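Local coordinates for protein DNA polymerase sliding clamp (Archaeoglobus fulgidus, PDB 1RWZ) that forms a ring of three subunits around DNA and probably tethers the replicative polymerase and other proteins to it during replication, at residues Gly187-Met192 against Ile213-Asn218; Leu125-Lys130 against Pro220-Phe225. One frame throughout, in Å; residues are numbered along the deposited sequence.

Contact 1 (Gly187-Met192 against Ile213-Asn218)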
loop_
_atom_site.group_PDB
_atom_site.type_symbol
_atom_site.label_atom_id
_atom_site.label_comp_id
_atom_site.label_asym_id
_atom_site.label_seq_id
_atom_site.Cartn_x
_atom_site.Cartn_y
_atom_site.Cartn_z
ATOM N N GLY A 187 8.354 17.952 -36.262
ATOM C CA GLY A 187 7.935 19.343 -36.236
ATOM C C GLY A 187 8.679 20.150 -35.187
ATOM O O GLY A 187 9.044 19.628 -34.135
ATOM N N GLU A 188 8.907 21.428 -35.470
ATOM C CA GLU A 188 9.611 22.293 -34.533
ATOM C C GLU A 188 8.613 23.014 -33.636
ATOM O O GLU A 188 7.710 23.697 -34.122
ATOM C CB GLU A 188 10.469 23.314 -35.289
ATOM C CG GLU A 188 11.564 22.675 -36.130
ATOM C CD GLU A 188 12.505 23.694 -36.744
ATOM O OE1 GLU A 188 12.022 24.613 -37.440
ATOM O OE2 GLU A 188 13.729 23.572 -36.531
ATOM N N ALA A 189 8.782 22.853 -32.327
ATOM C CA ALA A 189 7.897 23.476 -31.350
ATOM C C ALA A 189 8.556 23.530 -29.978
ATOM O O ALA A 189 9.391 22.692 -29.642
ATOM C CB ALA A 189 6.589 22.702 -31.267
ATOM N N ARG A 190 8.164 24.512 -29.176
ATOM C CA ARG A 190 8.729 24.665 -27.842
ATOM C C ARG A 190 7.749 25.455 -26.982
ATOM O O ARG A 190 7.439 26.602 -27.295
ATOM C CB ARG A 190 10.066 25.411 -27.945
ATOM C CG ARG A 190 10.833 25.590 -26.645
ATOM C CD ARG A 190 12.076 26.457 -26.888
ATOM N NE ARG A 190 12.846 26.696 -25.669
ATOM C CZ ARG A 190 13.697 25.828 -25.131
ATOM N NH1 ARG A 190 13.900 24.650 -25.704
ATOM N NH2 ARG A 190 14.339 26.136 -24.014
ATOM N N SER A 191 7.253 24.834 -25.915
ATOM C CA SER A 191 6.317 25.488 -24.998
ATOM C C SER A 191 6.598 25.052 -23.561
ATOM O O SER A 191 7.181 23.994 -23.333
ATOM C CB SER A 191 4.866 25.133 -25.352
ATOM O OG SER A 191 4.463 25.711 -26.580
ATOM N N MET A 192 6.183 25.864 -22.594
ATOM C CA MET A 192 6.391 25.534 -21.185
ATOM C C MET A 192 5.047 25.274 -20.511
ATOM O O MET A 192 4.065 25.953 -20.805
ATOM C CB MET A 192 7.126 26.671 -20.469
ATOM C CG MET A 192 7.468 26.357 -19.021
ATOM S SD MET A 192 8.825 27.360 -18.392
ATOM C CE MET A 192 10.079 26.150 -18.211
ATOM N N ILE A 213 1.024 13.378 -28.626
ATOM C CA ILE A 213 1.183 14.764 -28.205
ATOM C C ILE A 213 1.166 15.670 -29.425
ATOM O O ILE A 213 1.885 15.419 -30.389
ATOM C CB ILE A 213 2.533 14.976 -27.492
ATOM C CG1 ILE A 213 2.660 14.015 -26.308
ATOM C CG2 ILE A 213 2.661 16.438 -27.041
ATOM C CD1 ILE A 213 4.042 14.018 -25.667
ATOM N N HIS A 214 0.334 16.709 -29.385
ATOM C CA HIS A 214 0.267 17.697 -30.466
ATOM C C HIS A 214 0.852 18.944 -29.804
ATOM O O HIS A 214 0.299 19.454 -28.830
ATOM C CB HIS A 214 -1.182 17.923 -30.894
ATOM C CG HIS A 214 -1.829 16.705 -31.480
ATOM N ND1 HIS A 214 -1.618 16.301 -32.780
ATOM C CD2 HIS A 214 -2.653 15.784 -30.929
ATOM C CE1 HIS A 214 -2.285 15.183 -33.006
ATOM N NE2 HIS A 214 -2.921 14.847 -31.897
ATOM N N LEU A 215 1.972 19.424 -30.334
ATOM C CA LEU A 215 2.677 20.548 -29.736
ATOM C C LEU A 215 2.998 21.716 -30.662
ATOM O O LEU A 215 3.377 21.525 -31.817
ATOM C CB LEU A 215 3.984 20.026 -29.129
ATOM C CG LEU A 215 4.949 20.945 -28.376
ATOM C CD1 LEU A 215 4.337 21.358 -27.044
ATOM C CD2 LEU A 215 6.259 20.202 -28.131
ATOM N N GLY A 216 2.865 22.923 -30.119
ATOM C CA GLY A 216 3.169 24.134 -30.864
ATOM C C GLY A 216 4.073 25.010 -30.009
ATOM O O GLY A 216 4.629 24.547 -29.012
ATOM N N THR A 217 4.225 26.277 -30.381
ATOM C CA THR A 217 5.078 27.194 -29.628
ATOM C C THR A 217 4.207 28.265 -28.975
ATOM O O THR A 217 3.549 29.045 -29.666
ATOM C CB THR A 217 6.130 27.843 -30.558
ATOM O OG1 THR A 217 7.027 26.827 -31.028
ATOM C CG2 THR A 217 6.922 28.916 -29.826
ATOM N N ASN A 218 4.208 28.275 -27.642
ATOM C CA ASN A 218 3.408 29.192 -26.833
ATOM C C ASN A 218 1.923 28.959 -27.100
ATOM O O ASN A 218 1.113 29.883 -27.091
ATOM C CB ASN A 218 3.795 30.647 -27.113
ATOM C CG ASN A 218 5.214 30.956 -26.686
ATOM O OD1 ASN A 218 5.617 30.640 -25.563
ATOM N ND2 ASN A 218 5.982 31.573 -27.577
HETATM O O HOH W 1 5.854 25.604 -33.361
HETATM O O HOH W 2 4.986 28.207 -23.778
#

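Contact 2 (Leu125-Lys130 against Pro220-Phe225)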
loop_
_atom_site.group_PDB
_atom_site.type_symbol
_atom_site.label_atom_id
_atom_site.label_comp_id
_atom_site.label_asym_id
_atom_site.label_seq_id
_atom_site.Cartn_x
_atom_site.Cartn_y
_atom_site.Cartn_z
ATOM N N LEU A 125 -6.960 23.945 -32.627
ATOM C CA LEU A 125 -5.526 24.154 -32.531
ATOM C C LEU A 125 -4.754 23.647 -33.743
ATOM O O LEU A 125 -4.917 22.506 -34.170
ATOM C CB LEU A 125 -5.000 23.479 -31.262
ATOM C CG LEU A 125 -5.504 24.101 -29.956
ATOM C CD1 LEU A 125 -5.142 23.210 -28.773
ATOM C CD2 LEU A 125 -4.902 25.489 -29.801
ATOM N N GLU A 126 -3.914 24.515 -34.292
ATOM C CA GLU A 126 -3.085 24.178 -35.442
ATOM C C GLU A 126 -1.675 23.973 -34.892
ATOM O O GLU A 126 -0.971 24.944 -34.616
ATOM C CB GLU A 126 -3.093 25.333 -36.446
ATOM C CG GLU A 126 -2.332 25.056 -37.732
ATOM C CD GLU A 126 -3.070 24.102 -38.649
ATOM O OE1 GLU A 126 -2.507 23.737 -39.703
ATOM O OE2 GLU A 126 -4.216 23.723 -38.320
ATOM N N LEU A 127 -1.269 22.716 -34.725
ATOM C CA LEU A 127 0.050 22.415 -34.172
ATOM C C LEU A 127 0.966 21.644 -35.117
ATOM O O LEU A 127 0.578 20.624 -35.690
ATOM C CB LEU A 127 -0.113 21.664 -32.850
ATOM C CG LEU A 127 -0.993 22.418 -31.848
ATOM C CD1 LEU A 127 -1.068 21.657 -30.542
ATOM C CD2 LEU A 127 -0.423 23.809 -31.612
ATOM N N PRO A 128 2.214 22.117 -35.268
ATOM C CA PRO A 128 3.243 21.536 -36.134
ATOM C C PRO A 128 3.925 20.242 -35.700
ATOM O O PRO A 128 4.393 19.483 -36.545
ATOM C CB PRO A 128 4.243 22.677 -36.276
ATOM C CG PRO A 128 4.202 23.299 -34.921
ATOM C CD PRO A 128 2.710 23.354 -34.633
ATOM N N ALA A 129 3.996 19.990 -34.398
ATOM C CA ALA A 129 4.666 18.788 -33.906
ATOM C C ALA A 129 3.710 17.707 -33.424
ATOM O O ALA A 129 2.763 17.983 -32.689
ATOM C CB ALA A 129 5.629 19.158 -32.784
ATOM N N LYS A 130 3.970 16.472 -33.843
ATOM C CA LYS A 130 3.149 15.335 -33.443
ATOM C C LYS A 130 4.097 14.256 -32.942
ATOM O O LYS A 130 4.976 13.803 -33.679
ATOM C CB LYS A 130 2.342 14.803 -34.627
ATOM C CG LYS A 130 1.424 13.650 -34.248
ATOM C CD LYS A 130 0.684 13.106 -35.459
ATOM C CE LYS A 130 -0.146 11.889 -35.081
ATOM N NZ LYS A 130 -0.831 11.312 -36.273
ATOM N N PRO A 220 -1.420 25.913 -26.366
ATOM C CA PRO A 220 -1.790 24.845 -25.430
ATOM C C PRO A 220 -1.331 23.521 -26.040
ATOM O O PRO A 220 -1.282 23.384 -27.260
ATOM C CB PRO A 220 -3.314 24.925 -25.391
ATOM C CG PRO A 220 -3.595 26.386 -25.691
ATOM C CD PRO A 220 -2.600 26.685 -26.791
ATOM N N VAL A 221 -0.985 22.555 -25.199
ATOM C CA VAL A 221 -0.565 21.258 -25.710
ATOM C C VAL A 221 -1.765 20.315 -25.667
ATOM O O VAL A 221 -2.615 20.424 -24.780
ATOM C CB VAL A 221 0.607 20.670 -24.867
ATOM C CG1 VAL A 221 0.185 20.505 -23.406
ATOM C CG2 VAL A 221 1.059 19.335 -25.451
ATOM N N ARG A 222 -1.861 19.425 -26.655
ATOM C CA ARG A 222 -2.933 18.438 -26.691
ATOM C C ARG A 222 -2.287 17.096 -26.352
ATOM O O ARG A 222 -1.315 16.697 -26.991
ATOM C CB ARG A 222 -3.564 18.328 -28.086
ATOM C CG ARG A 222 -4.357 19.536 -28.566
ATOM C CD ARG A 222 -4.893 19.266 -29.978
ATOM N NE ARG A 222 -5.748 18.080 -30.014
ATOM C CZ ARG A 222 -5.960 17.326 -31.091
ATOM N NH1 ARG A 222 -5.377 17.623 -32.248
ATOM N NH2 ARG A 222 -6.749 16.259 -31.009
ATOM N N LEU A 223 -2.824 16.422 -25.342
ATOM C CA LEU A 223 -2.321 15.123 -24.910
ATOM C C LEU A 223 -3.446 14.123 -25.121
ATOM O O LEU A 223 -4.373 14.037 -24.321
ATOM C CB LEU A 223 -1.927 15.181 -23.431
ATOM C CG LEU A 223 -0.844 16.223 -23.122
ATOM C CD1 LEU A 223 -0.679 16.367 -21.616
ATOM C CD2 LEU A 223 0.470 15.816 -23.771
ATOM N N VAL A 224 -3.369 13.376 -26.215
ATOM C CA VAL A 224 -4.404 12.410 -26.525
ATOM C C VAL A 224 -4.013 11.024 -26.037
ATOM O O VAL A 224 -3.161 10.360 -26.633
ATOM C CB VAL A 224 -4.675 12.364 -28.041
ATOM C CG1 VAL A 224 -5.885 11.486 -28.339
ATOM C CG2 VAL A 224 -4.911 13.781 -28.565
ATOM N N PHE A 225 -4.632 10.604 -24.940
ATOM C CA PHE A 225 -4.377 9.289 -24.369
ATOM C C PHE A 225 -5.418 8.291 -24.885
ATOM O O PHE A 225 -6.600 8.620 -25.009
ATOM C CB PHE A 225 -4.496 9.310 -22.836
ATOM C CG PHE A 225 -3.455 10.135 -22.140
ATOM C CD1 PHE A 225 -3.656 11.498 -21.923
ATOM C CD2 PHE A 225 -2.293 9.545 -21.659
ATOM C CE1 PHE A 225 -2.715 12.254 -21.232
ATOM C CE2 PHE A 225 -1.343 10.291 -20.968
ATOM C CZ PHE A 225 -1.557 11.655 -20.751
HETATM O O HOH W 3 -3.924 19.829 -33.054
#

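Contact 1 (Gly187-Met192 against Ile213-Asn218)
Ser191 OG is gripped twice by the chain that leaves strand 210-215. Ser191 OG donates to Gly216 O at 2.7 Å. Asn218 N donates to Ser191 OG at 2.8 Å. The first torsion of Ser191 sets OG anti to the carbonyl carbon and beside the backbone N (chi1 -69°). From there OG reaches both backbone atoms that flank Thr217. The hydroxyl lies above the plane of the Gly216 carbonyl, 42° out of it.

Thr217 returns the grip from the other segment. Thr217 OG1 accepts from Arg190 N at 3.2 Å. Thr217 CA makes a CA-H...O contact with Arg190 O at 3.4 Å. A water then joins Thr217 OG1 to Glu188 O, 2.8 Å from that carbonyl oxygen. A second water links Met192 N to Asn218 OD1.

The apolar part is small. Ala189 CB sits 3.8 Å from Leu215 CG and also touches the carbonyl oxygens of Leu215 and Gly216. Leu215 CD1 lies near Ser191 CB. Ala189 and Leu215 both also touch Ala129 of strand 129-134.

Where they touch, residues 188-191 and 215-218 run 57° apart, and the segments do not pair as strands of one sheet. Strand 189-194 is an outermost strand of a four-stranded antiparallel sheet. On its other side it bonds to strand 151-157, through Ala189 to Ser156 and Ser191 to Phe154. Strand 210-215 belongs to the long sheet that runs through both domains. The contact therefore joins the two sheets of the C-terminal domain. Arg190 NE forms a salt bridge with Glu243.

With side-chain hydroxyls of both segments bonded to backbone of the other, the turn after strand 210-215 is fixed against the edge strand largely by polar bonds.

Contact 2 (Leu125-Lys130 against Pro220-Phe225)
This is an apolar surface contact with one water bridge, between the chain leading into strand 129-134 and the beginning of strand 221-227. Two leucines carry it on one side, Pro220 and the stem of Arg222 on the other. The backbones stay well apart, with Leu125 CA 8.1 Å from Pro220 CA.

Leu125 divides its branches. Leu125 CD2 meets Pro220 CD at 4.0 Å, the leucine passing the proline at a slant. Leu125 CD1 rests on the aliphatic part of Arg222, 3.8 Å from Arg222 CG, and CD of the same arginine is also near. Leu125 and Arg222 lie alongside, pointing opposite ways. Leu127 comes in beside them. Leu127 CD1 lies 3.7 Å from Pro220 O, and the Leu127 side chain also touches His214.

Strand 210-215 lies between strands 129-134 and 221-227 in the long antiparallel sheet, so the leucines and Arg222 meet across the end of that middle strand. Leu125 and Leu127 stand where the connector between the two domains of the PCNA fold enters the second one. In PCNA relatives, partner proteins with a PIP motif dock beside this connector, and the contact is probably close to the equivalent surface.

Arg222 is bent at its third torsion, which places NE out of line with the extended stem (chi3 59°). Arg222 NE forms a salt bridge with Glu235 of strand 232-238. Arg222 NH1 donates to a water oxygen 2.8 Å away, which sits at the edge of the guanidinium and in its plane. The same water donates to Leu125 O, its oxygen 3.1 Å from that carbonyl oxygen.

In the fold
Both contacts lie in the C-terminal domain, with centres about 7 Å apart, and contact 1 is nested in the chain loop closed by contact 2. Strand 210-215 connects them: contact 1 uses its end and the turn beyond it, and contact 2 reaches across it. The strand is probably hydrogen-bonded to its neighbours through Leu215 N to Ala129 O and His214 N to Arg222 O. Contact 1 is partly buried and ties two sheets together, mainly by direct hydrogen bonds. Contact 2 is a surface contact within one sheet and its connector. It relies on aliphatic packing, and its polar link runs through water.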